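Local coordinates for helicase of the snf2/rad54 family (Sulfolobus solfataricus, PDB 1Z5Z), which probably uses ATP hydrolysis to drive movement along or remodelling of DNA, as a SWI2/SNF2-family enzyme of the Rad54 type, at residues Ser183-Asn195 with Asn214-Leu226. Sequence-based numbering, arbitrary orientation.
Sequences SANRVIHFDRWWN and NVIVHKLISVGTL
A chi1 of 175° sets CG of R186 opposite the backbone N, and bends at chi2 and chi3 swing the guanidinium across to the H218 ring, whose CG lies beside its backbone N (chi1 -63°). The planes are nearly coplanar, 21° apart, edge against edge; R186 NH1 to H218 CE1, 3.0 Å, is short for nitrogen against carbon, so the ring's flip state is doubtful. I216 CD1 lies over one guanidinium face, toward its rim, and R186 NE forms a salt bridge with D113. Strands 186-189 and 216-222 illustrate the parallel-sheet rule that a residue bonds to the neighbours of its partner: I216 to N185 O (2.8 Å) and V187 N, H218 to V187 O and H189 N. Beyond L220 N and H189 O (3.1 Å), a water donates to H189 O and L220 O. On the other face, V187 CG2 packs on V215 CG1 (3.6 Å), and W194 CH2 meets K219 CE at 3.4 Å, the side chains crossing at about a right angle. Shortening R186 to an alanine would probably leave D113 without its salt-bridge mate and uncover the H218 ring edge. These are adjacent inner strands of the RecA-like helicase C-terminal domain. D231 OD2 takes salt bridges from R192 NH2 and K219 NZ, the latter also hydrogen-bonded to N32 OD1, and probably balances both charges.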
loop_
_atom_site.group_PDB
_atom_site.type_symbol
_atom_site.label_atom_id
_atom_site.label_comp_id
_atom_site.label_asym_id
_atom_site.label_seq_id
_atom_site.Cartn_x
_atom_site.Cartn_y
_atom_site.Cartn_z
ATOM N N SER A 183 -16.268 -6.252 -12.600
ATOM C CA SER A 183 -16.318 -7.696 -12.440
ATOM C C SER A 183 -15.619 -8.181 -11.191
ATOM O O SER A 183 -15.792 -9.333 -10.835
ATOM C CB SER A 183 -15.750 -8.395 -13.660
ATOM O OG SER A 183 -16.492 -7.988 -14.798
ATOM N N ALA A 184 -14.849 -7.327 -10.502
ATOM C CA ALA A 184 -14.201 -7.769 -9.273
ATOM C C ALA A 184 -15.223 -7.890 -8.113
ATOM O O ALA A 184 -16.061 -7.010 -7.899
ATOM C CB ALA A 184 -13.069 -6.794 -8.882
ATOM N N ASN A 185 -15.135 -8.994 -7.390
ATOM C CA ASN A 185 -16.003 -9.322 -6.272
ATOM C C ASN A 185 -15.266 -8.968 -5.003
ATOM O O ASN A 185 -15.859 -8.750 -3.971
ATOM C CB ASN A 185 -16.284 -10.849 -6.245
ATOM C CG ASN A 185 -16.836 -11.368 -7.569
ATOM O OD1 ASN A 185 -16.133 -11.979 -8.381
ATOM N ND2 ASN A 185 -18.102 -11.091 -7.805
ATOM N N ARG A 186 -13.944 -8.924 -5.095
ATOM C CA ARG A 186 -13.110 -8.650 -3.930
ATOM C C ARG A 186 -12.015 -7.656 -4.338
ATOM O O ARG A 186 -11.403 -7.788 -5.403
ATOM C CB ARG A 186 -12.508 -9.967 -3.475
ATOM C CG ARG A 186 -11.537 -9.898 -2.365
ATOM C CD ARG A 186 -12.211 -10.173 -1.056
ATOM N NE ARG A 186 -13.036 -11.377 -1.069
ATOM C CZ ARG A 186 -13.392 -12.028 0.039
ATOM N NH1 ARG A 186 -12.970 -11.586 1.224
ATOM N NH2 ARG A 186 -14.199 -13.087 -0.017
ATOM N N VAL A 187 -11.774 -6.667 -3.492
ATOM C CA VAL A 187 -10.782 -5.666 -3.795
ATOM C C VAL A 187 -9.886 -5.566 -2.573
ATOM O O VAL A 187 -10.385 -5.451 -1.444
ATOM C CB VAL A 187 -11.439 -4.251 -4.054
ATOM C CG1 VAL A 187 -10.356 -3.211 -4.344
ATOM C CG2 VAL A 187 -12.428 -4.314 -5.220
ATOM N N ILE A 188 -8.570 -5.664 -2.802
ATOM C CA ILE A 188 -7.587 -5.495 -1.731
ATOM C C ILE A 188 -6.768 -4.220 -2.018
ATOM O O ILE A 188 -6.083 -4.122 -3.074
ATOM C CB ILE A 188 -6.582 -6.664 -1.684
ATOM C CG1 ILE A 188 -7.310 -7.958 -1.295
ATOM C CG2 ILE A 188 -5.442 -6.371 -0.677
ATOM C CD1 ILE A 188 -6.393 -9.207 -1.290
ATOM N N HIS A 189 -6.852 -3.237 -1.125
ATOM C CA HIS A 189 -6.047 -2.029 -1.283
ATOM C C HIS A 189 -4.780 -2.301 -0.463
ATOM O O HIS A 189 -4.757 -2.185 0.752
ATOM C CB HIS A 189 -6.841 -0.808 -0.840
ATOM C CG HIS A 189 -8.004 -0.519 -1.745
ATOM N ND1 HIS A 189 -7.844 -0.194 -3.078
ATOM C CD2 HIS A 189 -9.340 -0.592 -1.532
ATOM C CE1 HIS A 189 -9.033 -0.079 -3.645
ATOM N NE2 HIS A 189 -9.957 -0.314 -2.728
ATOM N N PHE A 190 -3.733 -2.730 -1.158
ATOM C CA PHE A 190 -2.473 -3.124 -0.516
ATOM C C PHE A 190 -1.800 -2.020 0.275
ATOM O O PHE A 190 -1.167 -2.272 1.307
ATOM C CB PHE A 190 -1.529 -3.662 -1.575
ATOM C CG PHE A 190 -0.457 -4.541 -1.028
ATOM C CD1 PHE A 190 -0.710 -5.901 -0.812
ATOM C CD2 PHE A 190 0.791 -4.036 -0.723
ATOM C CE1 PHE A 190 0.267 -6.745 -0.314
ATOM C CE2 PHE A 190 1.798 -4.873 -0.207
ATOM C CZ PHE A 190 1.541 -6.232 -0.006
ATOM N N ASP A 191 -1.913 -0.786 -0.219
ATOM C CA ASP A 191 -1.358 0.366 0.493
ATOM C C ASP A 191 -2.220 1.567 0.087
ATOM O O ASP A 191 -3.058 1.452 -0.817
ATOM C CB ASP A 191 0.139 0.581 0.169
ATOM C CG ASP A 191 0.420 0.565 -1.304
ATOM O OD1 ASP A 191 1.284 -0.228 -1.739
ATOM O OD2 ASP A 191 -0.228 1.354 -2.035
ATOM N N ARG A 192 -2.025 2.689 0.766
ATOM C CA ARG A 192 -2.832 3.874 0.544
ATOM C C ARG A 192 -2.496 4.610 -0.731
ATOM O O ARG A 192 -1.829 5.616 -0.686
ATOM C CB ARG A 192 -2.705 4.818 1.752
ATOM C CG ARG A 192 -4.023 5.573 2.013
ATOM C CD ARG A 192 -3.973 6.570 3.151
ATOM N NE ARG A 192 -5.339 6.841 3.604
ATOM C CZ ARG A 192 -5.968 6.167 4.571
ATOM N NH1 ARG A 192 -7.209 6.496 4.890
ATOM N NH2 ARG A 192 -5.363 5.189 5.243
ATOM N N TRP A 193 -2.968 4.103 -1.869
ATOM C CA TRP A 193 -2.666 4.703 -3.185
ATOM C C TRP A 193 -3.658 5.787 -3.612
ATOM O O TRP A 193 -3.384 6.603 -4.502
ATOM C CB TRP A 193 -2.729 3.624 -4.265
ATOM C CG TRP A 193 -4.117 2.995 -4.408
ATOM C CD1 TRP A 193 -4.605 1.925 -3.720
ATOM C CD2 TRP A 193 -5.185 3.434 -5.272
ATOM N NE1 TRP A 193 -5.895 1.670 -4.088
ATOM C CE2 TRP A 193 -6.284 2.578 -5.039
ATOM C CE3 TRP A 193 -5.318 4.477 -6.218
ATOM C CZ2 TRP A 193 -7.509 2.713 -5.721
ATOM C CZ3 TRP A 193 -6.540 4.619 -6.896
ATOM C CH2 TRP A 193 -7.618 3.744 -6.642
ATOM N N TRP A 194 -4.833 5.732 -3.003
ATOM C CA TRP A 194 -5.935 6.600 -3.369
ATOM C C TRP A 194 -5.933 8.028 -2.878
ATOM O O TRP A 194 -5.237 8.424 -1.922
ATOM C CB TRP A 194 -7.265 5.931 -2.980
ATOM C CG TRP A 194 -7.525 5.927 -1.514
ATOM C CD1 TRP A 194 -8.067 6.951 -0.761
ATOM C CD2 TRP A 194 -7.219 4.873 -0.597
ATOM N NE1 TRP A 194 -8.113 6.584 0.556
ATOM C CE2 TRP A 194 -7.599 5.315 0.688
ATOM C CE3 TRP A 194 -6.652 3.590 -0.736
ATOM C CZ2 TRP A 194 -7.434 4.529 1.822
ATOM C CZ3 TRP A 194 -6.483 2.806 0.395
ATOM C CH2 TRP A 194 -6.874 3.274 1.658
ATOM N N ASN A 195 -6.740 8.809 -3.572
ATOM C CA ASN A 195 -6.889 10.210 -3.266
ATOM C C ASN A 195 -7.732 10.388 -2.008
ATOM O O ASN A 195 -8.907 10.004 -1.990
ATOM C CB ASN A 195 -7.585 10.886 -4.427
ATOM C CG ASN A 195 -7.707 12.354 -4.219
ATOM O OD1 ASN A 195 -7.967 12.811 -3.101
ATOM N ND2 ASN A 195 -7.527 13.116 -5.290
ATOM N N ASN A 214 -22.312 -8.161 -2.941
ATOM C CA ASN A 214 -21.621 -6.870 -2.945
ATOM C C ASN A 214 -20.107 -7.075 -3.073
ATOM O O ASN A 214 -19.589 -8.143 -2.795
ATOM C CB ASN A 214 -21.855 -6.101 -1.634
ATOM C CG ASN A 214 -23.222 -5.447 -1.545
ATOM O OD1 ASN A 214 -23.376 -4.437 -0.855
ATOM N ND2 ASN A 214 -24.215 -6.015 -2.205
ATOM N N VAL A 215 -19.405 -6.035 -3.489
ATOM C CA VAL A 215 -17.954 -6.110 -3.591
ATOM C C VAL A 215 -17.411 -6.109 -2.165
ATOM O O VAL A 215 -17.820 -5.275 -1.361
ATOM C CB VAL A 215 -17.375 -4.876 -4.293
ATOM C CG1 VAL A 215 -15.859 -4.992 -4.355
ATOM C CG2 VAL A 215 -17.951 -4.754 -5.681
ATOM N N ILE A 216 -16.541 -7.051 -1.823
ATOM C CA ILE A 216 -15.951 -7.022 -0.476
ATOM C C ILE A 216 -14.615 -6.277 -0.574
ATOM O O ILE A 216 -13.720 -6.739 -1.289
ATOM C CB ILE A 216 -15.678 -8.418 0.064
ATOM C CG1 ILE A 216 -17.013 -9.144 0.285
ATOM C CG2 ILE A 216 -14.850 -8.323 1.352
ATOM C CD1 ILE A 216 -16.884 -10.460 1.018
ATOM N N VAL A 217 -14.487 -5.156 0.149
ATOM C CA VAL A 217 -13.281 -4.320 0.156
ATOM C C VAL A 217 -12.382 -4.504 1.378
ATOM O O VAL A 217 -12.864 -4.540 2.512
ATOM C CB VAL A 217 -13.652 -2.825 0.068
ATOM C CG1 VAL A 217 -12.412 -1.972 0.090
ATOM C CG2 VAL A 217 -14.417 -2.570 -1.182
ATOM N N HIS A 218 -11.072 -4.633 1.153
ATOM C CA HIS A 218 -10.109 -4.783 2.249
ATOM C C HIS A 218 -8.992 -3.725 2.191
ATOM O O HIS A 218 -8.329 -3.544 1.158
ATOM C CB HIS A 218 -9.420 -6.160 2.234
ATOM C CG HIS A 218 -10.340 -7.323 2.428
ATOM N ND1 HIS A 218 -10.596 -8.246 1.432
ATOM C CD2 HIS A 218 -11.018 -7.754 3.519
ATOM C CE1 HIS A 218 -11.382 -9.194 1.906
ATOM N NE2 HIS A 218 -11.653 -8.921 3.171
ATOM N N LYS A 219 -8.745 -3.040 3.292
ATOM C CA LYS A 219 -7.662 -2.047 3.299
ATOM C C LYS A 219 -6.592 -2.557 4.222
ATOM O O LYS A 219 -6.820 -2.642 5.426
ATOM C CB LYS A 219 -8.127 -0.683 3.808
ATOM C CG LYS A 219 -9.033 0.050 2.871
ATOM C CD LYS A 219 -9.687 1.243 3.594
ATOM C CE LYS A 219 -8.655 2.094 4.316
ATOM N NZ LYS A 219 -9.137 2.573 5.644
ATOM N N LEU A 220 -5.422 -2.894 3.674
ATOM C CA LEU A 220 -4.360 -3.394 4.507
ATOM C C LEU A 220 -3.723 -2.233 5.272
ATOM O O LEU A 220 -3.406 -1.195 4.681
ATOM C CB LEU A 220 -3.316 -4.117 3.646
ATOM C CG LEU A 220 -3.862 -5.274 2.772
ATOM C CD1 LEU A 220 -2.698 -6.122 2.314
ATOM C CD2 LEU A 220 -4.852 -6.159 3.539
ATOM N N ILE A 221 -3.509 -2.410 6.572
ATOM C CA ILE A 221 -2.899 -1.357 7.401
ATOM C C ILE A 221 -1.830 -1.918 8.305
ATOM O O ILE A 221 -2.105 -2.851 9.068
ATOM C CB ILE A 221 -3.956 -0.675 8.285
ATOM C CG1 ILE A 221 -4.944 0.101 7.408
ATOM C CG2 ILE A 221 -3.281 0.293 9.272
ATOM C CD1 ILE A 221 -6.034 0.788 8.234
ATOM N N SER A 222 -0.609 -1.392 8.218
ATOM C CA SER A 222 0.471 -1.873 9.078
ATOM C C SER A 222 0.347 -1.401 10.537
ATOM O O SER A 222 0.389 -0.197 10.845
ATOM C CB SER A 222 1.832 -1.493 8.496
ATOM O OG SER A 222 2.034 -2.282 7.339
ATOM N N VAL A 223 0.165 -2.380 11.429
ATOM C CA VAL A 223 -0.022 -2.113 12.856
ATOM C C VAL A 223 1.097 -1.304 13.454
ATOM O O VAL A 223 2.272 -1.636 13.301
ATOM C CB VAL A 223 -0.195 -3.443 13.673
ATOM C CG1 VAL A 223 -0.234 -3.132 15.182
ATOM C CG2 VAL A 223 -1.510 -4.154 13.239
ATOM N N GLY A 224 0.705 -0.208 14.102
ATOM C CA GLY A 224 1.651 0.669 14.777
ATOM C C GLY A 224 2.539 1.543 13.897
ATOM O O GLY A 224 3.558 2.057 14.370
ATOM N N THR A 225 2.158 1.740 12.638
ATOM C CA THR A 225 2.993 2.550 11.751
ATOM C C THR A 225 2.243 3.753 11.296
ATOM O O THR A 225 1.077 3.941 11.675
ATOM C CB THR A 225 3.369 1.778 10.506
ATOM O OG1 THR A 225 2.177 1.556 9.759
ATOM C CG2 THR A 225 3.985 0.447 10.873
ATOM N N LEU A 226 2.892 4.545 10.440
ATOM C CA LEU A 226 2.257 5.747 9.924
ATOM C C LEU A 226 0.993 5.358 9.187
ATOM O O LEU A 226 0.104 6.209 9.061
ATOM C CB LEU A 226 3.192 6.535 8.945
ATOM C CG LEU A 226 3.401 5.976 7.531
ATOM C CD1 LEU A 226 4.186 6.982 6.723
ATOM C CD2 LEU A 226 4.160 4.654 7.553
HETATM O O HOH W 1 -4.157 0.312 2.463
#